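Local coordinates for protein enoyl-CoA hydratase/isomerase (Mycobacterium avium, PDB 3P5M) that probably adds water across, or shifts, the double bond of enoyl-CoA thioesters, as a hydratase or isomerase of the crotonase superfamily, at residues B[84-89]-B[109-114]; B[116-121]-B[174-180]; B[138-142]-B[216-221]. All coordinates share one frame; numbering follows the deposited sequence.

Interaction 1 (B[84-89]-B[109-114])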
ATOM      1  N   VAL B  84      -4.684 -34.683  -8.686  1.00 13.94           N
ATOM      2  CA  VAL B  84      -5.772 -33.688  -8.586  1.00 13.44           C
ATOM      3  C   VAL B  84      -5.282 -32.365  -9.160  1.00 13.47           C
ATOM      4  O   VAL B  84      -5.928 -31.758 -10.011  1.00 13.43           O
ATOM      5  CB  VAL B  84      -6.273 -33.504  -7.129  1.00 13.28           C
ATOM      6  CG1 VAL B  84      -7.177 -32.279  -7.000  1.00 12.84           C
ATOM      7  CG2 VAL B  84      -7.028 -34.778  -6.646  1.00 14.88           C
ATOM      8  N   VAL B  85      -4.099 -31.952  -8.723  1.00 13.44           N
ATOM      9  CA  VAL B  85      -3.532 -30.676  -9.160  1.00 13.48           C
ATOM     10  C   VAL B  85      -3.272 -30.678 -10.678  1.00 13.46           C
ATOM     11  O   VAL B  85      -3.584 -29.716 -11.367  1.00 14.83           O
ATOM     12  CB  VAL B  85      -2.252 -30.321  -8.361  1.00 12.57           C
ATOM     13  CG1 VAL B  85      -1.509 -29.140  -9.040  1.00 13.62           C
ATOM     14  CG2 VAL B  85      -2.610 -30.051  -6.880  1.00 11.38           C
ATOM     15  N   ARG B  86      -2.701 -31.757 -11.182  1.00 13.70           N
ATOM     16  CA  ARG B  86      -2.461 -31.867 -12.610  1.00 14.64           C
ATOM     17  C   ARG B  86      -3.755 -31.829 -13.424  1.00 13.50           C
ATOM     18  O   ARG B  86      -3.810 -31.118 -14.408  1.00 14.57           O
ATOM     19  CB  ARG B  86      -1.598 -33.077 -12.973  1.00 14.52           C
ATOM     20  CG  ARG B  86      -1.405 -33.244 -14.514  1.00 18.41           C
ATOM     21  CD  ARG B  86      -0.714 -32.036 -15.249  1.00 21.74           C
ATOM     22  NE  ARG B  86       0.738 -32.000 -15.040  1.00 22.97           N
ATOM     23  CZ  ARG B  86       1.586 -31.165 -15.655  1.00 24.40           C
ATOM     24  NH1 ARG B  86       1.158 -30.290 -16.569  1.00 23.35           N
ATOM     25  NH2 ARG B  86       2.888 -31.213 -15.358  1.00 23.58           N
ATOM     26  N   ALA B  87      -4.776 -32.562 -12.994  1.00 12.95           N
ATOM     27  CA  ALA B  87      -6.100 -32.538 -13.644  1.00 12.39           C
ATOM     28  C   ALA B  87      -6.762 -31.149 -13.716  1.00 12.34           C
ATOM     29  O   ALA B  87      -7.362 -30.773 -14.747  1.00 13.16           O
ATOM     30  CB  ALA B  87      -7.028 -33.539 -12.956  1.00 12.80           C
ATOM     31  N   ILE B  88      -6.687 -30.384 -12.631  1.00 11.36           N
ATOM     32  CA  ILE B  88      -7.211 -29.017 -12.664  1.00 11.94           C
ATOM     33  C   ILE B  88      -6.410 -28.145 -13.656  1.00 11.21           C
ATOM     34  O   ILE B  88      -6.988 -27.449 -14.472  1.00 10.42           O
ATOM     35  CB  ILE B  88      -7.199 -28.354 -11.247  1.00 11.70           C
ATOM     36  CG1 ILE B  88      -8.196 -29.030 -10.299  1.00 12.68           C
ATOM     37  CG2 ILE B  88      -7.526 -26.910 -11.354  1.00 12.71           C
ATOM     38  CD1 ILE B  88      -7.809 -28.900  -8.766  1.00 12.72           C
ATOM     39  N   THR B  89      -5.089 -28.175 -13.587  1.00 10.92           N
ATOM     40  CA  THR B  89      -4.293 -27.312 -14.484  1.00 12.77           C
ATOM     41  C   THR B  89      -4.429 -27.731 -15.966  1.00 12.94           C
ATOM     42  O   THR B  89      -4.243 -26.908 -16.884  1.00 13.42           O
ATOM     43  CB  THR B  89      -2.787 -27.276 -14.120  1.00 12.45           C
ATOM     44  OG1 THR B  89      -2.238 -28.604 -14.166  1.00 16.65           O
ATOM     45  CG2 THR B  89      -2.562 -26.718 -12.715  1.00 11.74           C
ATOM     46  N   SER B 109      -2.474 -25.938  -1.868  1.00  9.68           N
ATOM     47  CA  SER B 109      -2.093 -26.426  -3.183  1.00  9.87           C
ATOM     48  C   SER B 109      -3.324 -26.505  -4.117  1.00 10.48           C
ATOM     49  O   SER B 109      -3.258 -26.064  -5.273  1.00  8.79           O
ATOM     50  CB  SER B 109      -1.468 -27.810  -3.044  1.00 10.69           C
ATOM     51  OG  SER B 109      -0.432 -27.812  -2.067  1.00 11.14           O
ATOM     52  N   LEU B 110      -4.430 -27.061  -3.599  1.00  9.66           N
ATOM     53  CA  LEU B 110      -5.678 -27.265  -4.352  1.00 10.18           C
ATOM     54  C   LEU B 110      -6.271 -25.948  -4.909  1.00 10.05           C
ATOM     55  O   LEU B 110      -6.605 -25.836  -6.113  1.00  9.93           O
ATOM     56  CB  LEU B 110      -6.711 -27.919  -3.420  1.00  9.96           C
ATOM     57  CG  LEU B 110      -8.091 -28.345  -3.910  1.00  9.87           C
ATOM     58  CD1 LEU B 110      -7.957 -29.334  -5.039  1.00  8.69           C
ATOM     59  CD2 LEU B 110      -8.747 -29.042  -2.721  1.00 13.83           C
ATOM     60  N   ALA B 111      -6.454 -24.986  -4.013  1.00  9.63           N
ATOM     61  CA  ALA B 111      -7.007 -23.677  -4.374  1.00  9.88           C
ATOM     62  C   ALA B 111      -6.089 -23.062  -5.429  1.00 10.42           C
ATOM     63  O   ALA B 111      -6.544 -22.591  -6.469  1.00 10.56           O
ATOM     64  CB  ALA B 111      -7.069 -22.785  -3.147  1.00 10.08           C
ATOM     65  N   LEU B 112      -4.787 -23.111  -5.189  1.00 10.79           N
ATOM     66  CA  LEU B 112      -3.827 -22.418  -6.080  1.00 12.21           C
ATOM     67  C   LEU B 112      -3.592 -23.096  -7.433  1.00 12.11           C
ATOM     68  O   LEU B 112      -3.127 -22.466  -8.391  1.00 15.05           O
ATOM     69  CB  LEU B 112      -2.510 -22.147  -5.351  1.00 11.99           C
ATOM     70  CG  LEU B 112      -2.630 -21.368  -4.043  1.00 13.85           C
ATOM     71  CD1 LEU B 112      -1.260 -20.965  -3.525  1.00 14.20           C
ATOM     72  CD2 LEU B 112      -3.497 -20.106  -4.213  1.00 16.50           C
ATOM     73  N   ALA B 113      -3.959 -24.356  -7.560  1.00 11.30           N
ATOM     74  CA  ALA B 113      -3.964 -24.998  -8.869  1.00 10.29           C
ATOM     75  C   ALA B 113      -5.067 -24.427  -9.793  1.00 10.12           C
ATOM     76  O   ALA B 113      -4.958 -24.490 -11.025  1.00  8.71           O
ATOM     77  CB  ALA B 113      -4.120 -26.509  -8.716  1.00 10.09           C
ATOM     78  N   CYS B 114      -6.103 -23.836  -9.203  1.00  9.74           N
ATOM     79  CA  CYS B 114      -7.231 -23.334  -9.991  1.00 10.57           C
ATOM     80  C   CYS B 114      -6.860 -22.093 -10.801  1.00 10.42           C
ATOM     81  O   CYS B 114      -5.911 -21.382 -10.478  1.00  8.51           O
ATOM     82  CB  CYS B 114      -8.436 -23.050  -9.087  1.00 11.06           C
ATOM     83  SG  CYS B 114      -8.974 -24.518  -8.204  1.00 11.27           S
TER
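Thr-89, whose CG2 lies against Ala-113 O at 3.7 Å, turns its hydroxyl back into its own helix, where OG1 donates to Arg-86 O at 3.0 Å. With OG1 placed between backbone N and carbonyl carbon (chi1 59°), the polar branch is spent on the preceding turn and the methyl is the part offered to the other helix. That bond stays within helix 74-90; across the interface itself the contacts are mainly methyl groups on methyl groups and on the carbonyl of Ala-113. The two short helical segments run nearly parallel, their axes 14° apart and approaching to 9.3 Å. Ala-113 sits at the middle of this packing: its CB points at helix 74-90 and meets Val-85 CG1 at 3.7 Å. Ile-88 works with both branches. CG2 is packed 3.5 Å from Ala-113 O and also leans on the CA and SG of Cys-114, while CD1 reaches Leu-110 CD1 at 3.8 Å, the two side chains crossing at about a right angle. One turn earlier, Val-84 CG1 presses on the same Leu-110 CD1 at 3.6 Å. Leu-110 gets there because CG is trans to the backbone N (chi1 -176°), which carries the methyl toward the partner although CB starts off aside. Ser-109 OG is held by Asp-137 O. Helix 32-47 and strand 95-99 close other sides of this buried core. Such helix packing is part of the crotonase fold, where the helix equivalent to 106-113 probably begins at the oxyanion hole that receives the thioester carbonyl.

Interaction 2 (B[116-121]-B[174-180])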
ATOM      1  N   LEU B 116      -8.741 -19.277 -11.211  1.00  9.41           N
ATOM      2  CA  LEU B 116      -9.108 -18.074 -10.480  1.00  8.71           C
ATOM      3  C   LEU B 116      -9.438 -18.543  -9.093  1.00  8.63           C
ATOM      4  O   LEU B 116      -9.934 -19.655  -8.936  1.00 10.26           O
ATOM      5  CB  LEU B 116     -10.337 -17.424 -11.121  1.00  8.29           C
ATOM      6  CG  LEU B 116     -10.229 -17.021 -12.598  1.00  9.42           C
ATOM      7  CD1 LEU B 116     -11.588 -16.619 -13.127  1.00  9.55           C
ATOM      8  CD2 LEU B 116      -9.187 -15.879 -12.801  1.00  8.30           C
ATOM      9  N   VAL B 117      -9.128 -17.731  -8.087  1.00  8.72           N
ATOM     10  CA  VAL B 117      -9.481 -18.035  -6.684  1.00  8.17           C
ATOM     11  C   VAL B 117     -10.211 -16.816  -6.153  1.00  8.21           C
ATOM     12  O   VAL B 117      -9.713 -15.695  -6.284  1.00  9.17           O
ATOM     13  CB  VAL B 117      -8.229 -18.294  -5.808  1.00  8.10           C
ATOM     14  CG1 VAL B 117      -8.609 -18.418  -4.303  1.00  8.14           C
ATOM     15  CG2 VAL B 117      -7.470 -19.563  -6.319  1.00  8.08           C
ATOM     16  N   VAL B 118     -11.394 -17.036  -5.589  1.00  8.29           N
ATOM     17  CA  VAL B 118     -12.197 -15.969  -4.982  1.00  8.36           C
ATOM     18  C   VAL B 118     -12.212 -16.235  -3.478  1.00  8.37           C
ATOM     19  O   VAL B 118     -12.794 -17.226  -2.998  1.00  8.44           O
ATOM     20  CB  VAL B 118     -13.658 -15.918  -5.564  1.00  8.48           C
ATOM     21  CG1 VAL B 118     -14.431 -14.756  -4.944  1.00  8.55           C
ATOM     22  CG2 VAL B 118     -13.673 -15.781  -7.125  1.00  8.48           C
ATOM     23  N   ALA B 119     -11.520 -15.383  -2.749  1.00  8.33           N
ATOM     24  CA  ALA B 119     -11.252 -15.632  -1.343  1.00  8.34           C
ATOM     25  C   ALA B 119     -12.158 -14.768  -0.470  1.00  8.43           C
ATOM     26  O   ALA B 119     -12.285 -13.559  -0.707  1.00  8.44           O
ATOM     27  CB  ALA B 119      -9.750 -15.357  -1.022  1.00  8.25           C
ATOM     28  N   ALA B 120     -12.793 -15.413   0.517  1.00  8.52           N
ATOM     29  CA  ALA B 120     -13.587 -14.724   1.538  1.00  8.63           C
ATOM     30  C   ALA B 120     -12.648 -13.953   2.447  1.00  8.59           C
ATOM     31  O   ALA B 120     -11.477 -14.397   2.637  1.00  9.86           O
ATOM     32  CB  ALA B 120     -14.404 -15.763   2.339  1.00  8.89           C
ATOM     33  N   PRO B 121     -13.129 -12.839   3.039  1.00  8.66           N
ATOM     34  CA  PRO B 121     -12.294 -11.927   3.883  1.00  8.64           C
ATOM     35  C   PRO B 121     -11.570 -12.606   5.030  1.00  8.91           C
ATOM     36  O   PRO B 121     -10.376 -12.298   5.294  1.00  8.93           O
ATOM     37  CB  PRO B 121     -13.287 -10.881   4.437  1.00  8.76           C
ATOM     38  CG  PRO B 121     -14.582 -11.113   3.745  1.00  9.92           C
ATOM     39  CD  PRO B 121     -14.485 -12.292   2.796  1.00  8.77           C
ATOM     40  N   ILE B 174      -3.492 -15.044  -5.364  1.00  8.27           N
ATOM     41  CA  ILE B 174      -4.854 -15.359  -5.742  1.00  7.96           C
ATOM     42  C   ILE B 174      -5.396 -14.269  -6.659  1.00  8.01           C
ATOM     43  O   ILE B 174      -4.996 -13.106  -6.533  1.00  8.20           O
ATOM     44  CB  ILE B 174      -5.770 -15.554  -4.466  1.00  7.99           C
ATOM     45  CG1 ILE B 174      -5.662 -14.354  -3.517  1.00  9.88           C
ATOM     46  CG2 ILE B 174      -5.355 -16.870  -3.744  1.00  7.98           C
ATOM     47  CD1 ILE B 174      -6.750 -14.331  -2.403  1.00  8.07           C
ATOM     48  N   SER B 175      -6.311 -14.627  -7.553  1.00  8.04           N
ATOM     49  CA  SER B 175      -6.822 -13.662  -8.525  1.00  8.10           C
ATOM     50  C   SER B 175      -7.844 -12.661  -7.951  1.00  8.17           C
ATOM     51  O   SER B 175      -7.866 -11.526  -8.373  1.00  8.22           O
ATOM     52  CB  SER B 175      -7.428 -14.396  -9.704  1.00  8.13           C
ATOM     53  OG  SER B 175      -8.544 -15.146  -9.256  1.00  9.03           O
ATOM     54  N   HIS B 176      -8.634 -13.085  -6.960  1.00  8.17           N
ATOM     55  CA  HIS B 176      -9.766 -12.277  -6.431  1.00  8.26           C
ATOM     56  C   HIS B 176      -9.848 -12.199  -4.939  1.00  8.48           C
ATOM     57  O   HIS B 176      -9.692 -13.220  -4.218  1.00  8.32           O
ATOM     58  CB  HIS B 176     -11.106 -12.804  -6.937  1.00  8.33           C
ATOM     59  CG  HIS B 176     -11.333 -12.556  -8.399  1.00  8.38           C
ATOM     60  ND1 HIS B 176     -10.711 -13.297  -9.377  1.00  8.34           N
ATOM     61  CD2 HIS B 176     -12.078 -11.625  -9.042  1.00  8.48           C
ATOM     62  CE1 HIS B 176     -11.091 -12.856 -10.566  1.00  8.66           C
ATOM     63  NE2 HIS B 176     -11.909 -11.832 -10.391  1.00  8.51           N
ATOM     64  N   ILE B 177     -10.115 -10.981  -4.477  1.00  8.31           N
ATOM     65  CA  ILE B 177     -10.410 -10.763  -3.095  1.00  8.85           C
ATOM     66  C   ILE B 177     -11.847 -10.221  -2.935  1.00  9.82           C
ATOM     67  O   ILE B 177     -12.347  -9.464  -3.787  1.00  9.32           O
ATOM     68  CB  ILE B 177      -9.333  -9.822  -2.444  1.00  9.15           C
ATOM     69  CG1 ILE B 177      -9.490  -9.741  -0.932  1.00 11.69           C
ATOM     70  CG2 ILE B 177      -9.419  -8.390  -2.992  1.00  9.79           C
ATOM     71  CD1 ILE B 177      -9.002 -10.905  -0.149  1.00 13.70           C
ATOM     72  N   THR B 178     -12.516 -10.631  -1.852  1.00 10.31           N
ATOM     73  CA  THR B 178     -13.791 -10.057  -1.488  1.00  9.78           C
ATOM     74  C   THR B 178     -13.711  -9.464  -0.069  1.00 10.88           C
ATOM     75  O   THR B 178     -12.795  -9.784   0.709  1.00  9.45           O
ATOM     76  CB  THR B 178     -14.938 -11.075  -1.539  1.00  9.75           C
ATOM     77  OG1 THR B 178     -14.770 -12.027  -0.483  1.00 10.53           O
ATOM     78  CG2 THR B 178     -14.999 -11.819  -2.875  1.00  8.67           C
ATOM     79  N   SER B 179     -14.662  -8.576   0.244  1.00 11.36           N
ATOM     80  CA  SER B 179     -14.732  -7.938   1.553  1.00 13.06           C
ATOM     81  C   SER B 179     -16.169  -7.722   2.070  1.00 13.69           C
ATOM     82  O   SER B 179     -17.157  -7.924   1.333  1.00 14.04           O
ATOM     83  CB  SER B 179     -13.909  -6.643   1.535  1.00 13.64           C
ATOM     84  OG  SER B 179     -14.200  -5.850   0.409  1.00 16.17           O
ATOM     85  N   ALA B 180     -16.309  -7.352   3.344  1.00 13.82           N
ATOM     86  CA  ALA B 180     -17.632  -7.157   3.892  1.00 13.05           C
ATOM     87  C   ALA B 180     -18.420  -8.470   3.755  1.00 12.56           C
ATOM     88  O   ALA B 180     -17.849  -9.536   3.920  1.00 11.77           O
ATOM     89  CB  ALA B 180     -18.336  -5.987   3.163  1.00 13.60           C
TER
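Ala-119 O is gripped twice by Thr-178: OG1 donates to it at 2.9 Å, tilted from the carbonyl plane, and the backbone N donates at 3.2 Å, coming in almost along the C=O axis. The hydroxyl reaches back because it stands between backbone N and carbonyl carbon (chi1 69°), and this directs CG2 toward Val-118 CG1. Further up, His-176 N donates to Val-117 O at 2.9 Å and Ala-119 N to His-176 O at 3.2 Å; these make the parallel bridge Val-118/His-176, and the second of them with Thr-178 N to Ala-119 O makes Ala-119/Ile-177. Beyond the bridges a side chain takes over the ladder: Ser-175 OG accepts from Val-117 N at 2.9 Å. The same oxygen lies at the edge of the His-176 ring, in its plane, and shares a hydrogen bond with ND1 at 2.9 Å, which fixes the rotation of the imidazole. Arg-155 of a second subunit holds Ser-175 O. The ring meets Val-118 CG2 obliquely, and Leu-116 CD2 stands at its edge. Ile-174 CD1 touches Ala-119 CB at a tight 3.5 Å, and its CG2 packs crosswise on Val-117 CG1. At the far end the ring of Pro-121 rests on Thr-178, with CD 3.3 Å from OG1. Strand 176-177 is thereby added as an outermost strand, within this chain, of the mixed sheet. Strand 116-119 bonds on its other side to strand 95-99; helix 183-195 packs beside Leu-116 and Thr-178, helix 165-171 beside Ala-119 and Ile-177.

Interaction 3 (B[138-142]-B[216-221]); sequences GGASA and ELEPVQ
Gln-221 and Val-220, on the first turn of helix 217-231, pack side by side, Gln-221 on the glycines and Val-220 on the first turn of helix 140-143, a loop-to-helix junction of the crotonase fold in which Gly-139 is the N-cap. Gln-221 lies along the loop. Its chain runs extended beyond CG (chi2 177°), which brings the amide to Gly-138 while CG passes over the backbone of Gly-139, 3.5 Å from its CA. With no side chain on Gly-139, whose phi is strongly positive at 92°, the glutamine can settle directly on the main chain. One turn before Gln-221, Leu-217 extends CD1 toward the same glycine and lies 4.0 Å from Gly-139 O. Val-220 covers the helix turn instead: CG1 meets Ser-141 CB at 3.7 Å, and CG2 and CB both rest on Ala-142 CB, which points toward helix 217-231. Polar groups of the turn are tied to that same helix, for Glu-224 accepts from Gly-139 N and is hydrogen-bonded to Ser-141 OG. Ala-212 of a fourth subunit packs on Val-220, so the junction is part of a subunit interface. The carbonyl O of the buried Gly-138 is reached by Gln-221 NE2 at 2.9 Å through a nearly straight N-H (169°); the oxygen lies close to the plane of the glutamine amide, whereas the donor stands above the plane of the Gly-138 carbonyl.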
ATOM      1  N   GLY B 138       1.382 -31.731  -3.237  1.00 12.68           N
ATOM      2  CA  GLY B 138       0.481 -31.342  -4.311  1.00  9.76           C
ATOM      3  C   GLY B 138       1.212 -30.694  -5.460  1.00  9.17           C
ATOM      4  O   GLY B 138       0.635 -30.509  -6.522  1.00  9.83           O
ATOM      5  N   GLY B 139       2.486 -30.367  -5.263  1.00  8.49           N
ATOM      6  CA  GLY B 139       3.237 -29.544  -6.188  1.00  8.40           C
ATOM      7  C   GLY B 139       3.144 -28.059  -5.788  1.00  8.29           C
ATOM      8  O   GLY B 139       3.471 -27.190  -6.589  1.00  8.22           O
ATOM      9  N   ALA B 140       2.716 -27.766  -4.555  1.00  8.29           N
ATOM     10  CA  ALA B 140       2.831 -26.405  -3.990  1.00  8.92           C
ATOM     11  C   ALA B 140       4.211 -25.740  -4.244  1.00  9.70           C
ATOM     12  O   ALA B 140       4.297 -24.520  -4.497  1.00  8.43           O
ATOM     13  CB  ALA B 140       2.518 -26.410  -2.468  1.00 10.03           C
ATOM     14  N   SER B 141       5.291 -26.527  -4.199  1.00  9.72           N
ATOM     15  CA  SER B 141       6.640 -25.917  -4.290  1.00 10.85           C
ATOM     16  C   SER B 141       6.891 -25.328  -5.675  1.00 10.99           C
ATOM     17  O   SER B 141       7.660 -24.399  -5.811  1.00 12.17           O
ATOM     18  CB  SER B 141       7.758 -26.908  -3.944  1.00  9.86           C
ATOM     19  OG  SER B 141       7.478 -27.571  -2.720  1.00 10.54           O
ATOM     20  N   ALA B 142       6.242 -25.880  -6.695  1.00 11.14           N
ATOM     21  CA  ALA B 142       6.326 -25.329  -8.058  1.00 10.76           C
ATOM     22  C   ALA B 142       5.268 -24.281  -8.305  1.00 10.42           C
ATOM     23  O   ALA B 142       5.536 -23.329  -9.038  1.00 11.09           O
ATOM     24  CB  ALA B 142       6.192 -26.442  -9.106  1.00 10.99           C
ATOM     25  N   GLU B 216       8.091 -27.224 -14.476  1.00 14.74           N
ATOM     26  CA  GLU B 216       8.668 -28.020 -13.390  1.00 14.75           C
ATOM     27  C   GLU B 216       7.624 -28.713 -12.510  1.00 14.37           C
ATOM     28  O   GLU B 216       8.006 -29.332 -11.517  1.00 13.94           O
ATOM     29  CB  GLU B 216       9.631 -27.165 -12.519  1.00 15.56           C
ATOM     30  CG  GLU B 216      10.653 -26.341 -13.337  1.00 18.16           C
ATOM     31  CD  GLU B 216      11.480 -27.237 -14.238  1.00 23.78           C
ATOM     32  OE1 GLU B 216      11.741 -28.381 -13.832  1.00 25.58           O
ATOM     33  OE2 GLU B 216      11.834 -26.822 -15.352  1.00 27.78           O
ATOM     34  N   LEU B 217       6.323 -28.592 -12.824  1.00 12.93           N
ATOM     35  CA  LEU B 217       5.310 -29.195 -11.946  1.00 12.99           C
ATOM     36  C   LEU B 217       5.595 -30.678 -11.693  1.00 13.33           C
ATOM     37  O   LEU B 217       5.680 -31.103 -10.555  1.00 14.27           O
ATOM     38  CB  LEU B 217       3.861 -29.013 -12.454  1.00 12.05           C
ATOM     39  CG  LEU B 217       2.721 -29.500 -11.533  1.00 12.25           C
ATOM     40  CD1 LEU B 217       2.776 -28.883 -10.120  1.00  8.78           C
ATOM     41  CD2 LEU B 217       1.319 -29.197 -12.176  1.00 11.04           C
ATOM     42  N   GLU B 218       5.743 -31.467 -12.752  1.00 14.20           N
ATOM     43  CA  GLU B 218       5.972 -32.906 -12.570  1.00 15.63           C
ATOM     44  C   GLU B 218       7.263 -33.238 -11.788  1.00 14.71           C
ATOM     45  O   GLU B 218       7.183 -33.949 -10.775  1.00 14.45           O
ATOM     46  CB  GLU B 218       5.897 -33.660 -13.914  1.00 16.49           C
ATOM     47  CG  GLU B 218       5.462 -35.115 -13.815  1.00 22.57           C
ATOM     48  CD  GLU B 218       5.511 -35.837 -15.156  1.00 26.86           C
ATOM     49  OE1 GLU B 218       6.542 -35.775 -15.854  1.00 30.11           O
ATOM     50  OE2 GLU B 218       4.516 -36.468 -15.522  1.00 29.23           O
ATOM     51  N   PRO B 219       8.453 -32.751 -12.249  1.00 14.41           N
ATOM     52  CA  PRO B 219       9.658 -33.092 -11.463  1.00 14.40           C
ATOM     53  C   PRO B 219       9.556 -32.643  -9.982  1.00 13.32           C
ATOM     54  O   PRO B 219      10.056 -33.336  -9.081  1.00 13.41           O
ATOM     55  CB  PRO B 219      10.800 -32.303 -12.141  1.00 14.84           C
ATOM     56  CG  PRO B 219      10.249 -31.669 -13.341  1.00 15.36           C
ATOM     57  CD  PRO B 219       8.777 -32.002 -13.476  1.00 14.91           C
ATOM     58  N   VAL B 220       8.922 -31.496  -9.734  1.00 11.98           N
ATOM     59  CA  VAL B 220       8.800 -31.006  -8.369  1.00 11.68           C
ATOM     60  C   VAL B 220       7.859 -31.903  -7.550  1.00 11.55           C
ATOM     61  O   VAL B 220       8.148 -32.192  -6.398  1.00 10.84           O
ATOM     62  CB  VAL B 220       8.362 -29.519  -8.284  1.00 11.24           C
ATOM     63  CG1 VAL B 220       7.982 -29.144  -6.848  1.00 10.40           C
ATOM     64  CG2 VAL B 220       9.460 -28.610  -8.781  1.00 11.53           C
ATOM     65  N   GLN B 221       6.755 -32.345  -8.160  1.00 12.49           N
ATOM     66  CA  GLN B 221       5.818 -33.265  -7.487  1.00 12.90           C
ATOM     67  C   GLN B 221       6.515 -34.587  -7.109  1.00 13.05           C
ATOM     68  O   GLN B 221       6.320 -35.087  -6.017  1.00 13.24           O
ATOM     69  CB  GLN B 221       4.571 -33.517  -8.352  1.00 12.91           C
ATOM     70  CG  GLN B 221       3.485 -32.366  -8.313  1.00 12.44           C
ATOM     71  CD  GLN B 221       2.314 -32.651  -9.242  1.00 16.10           C
ATOM     72  OE1 GLN B 221       2.468 -33.408 -10.198  1.00 19.35           O
ATOM     73  NE2 GLN B 221       1.140 -32.055  -8.977  1.00 12.39           N
TER

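Along the chain, interaction 1 closes before the other two open, whereas the segments of interactions 2 and 3 alternate. Helix 106-113 of interaction 1 leads directly into strand 116-119 of interaction 2; the centres are about 17 Å apart, and the two meet where Leu-112 CD2 touches Ile-174 CG2 at 3.8 Å. Interaction 3 lies about 11 Å from interaction 1, centre to centre, joined among others through Val-85, which packs on Gly-138 and Gln-221. Interactions 2 and 3 do not touch, with nearest atoms about 12 Å apart. Interaction 1 lies nearest the centre of the chain, Ile-88 and Cys-114 against strand 95-99. Interactions 1 and 2 both touch a second subunit, interaction 2 also a third, and interaction 3 a fourth.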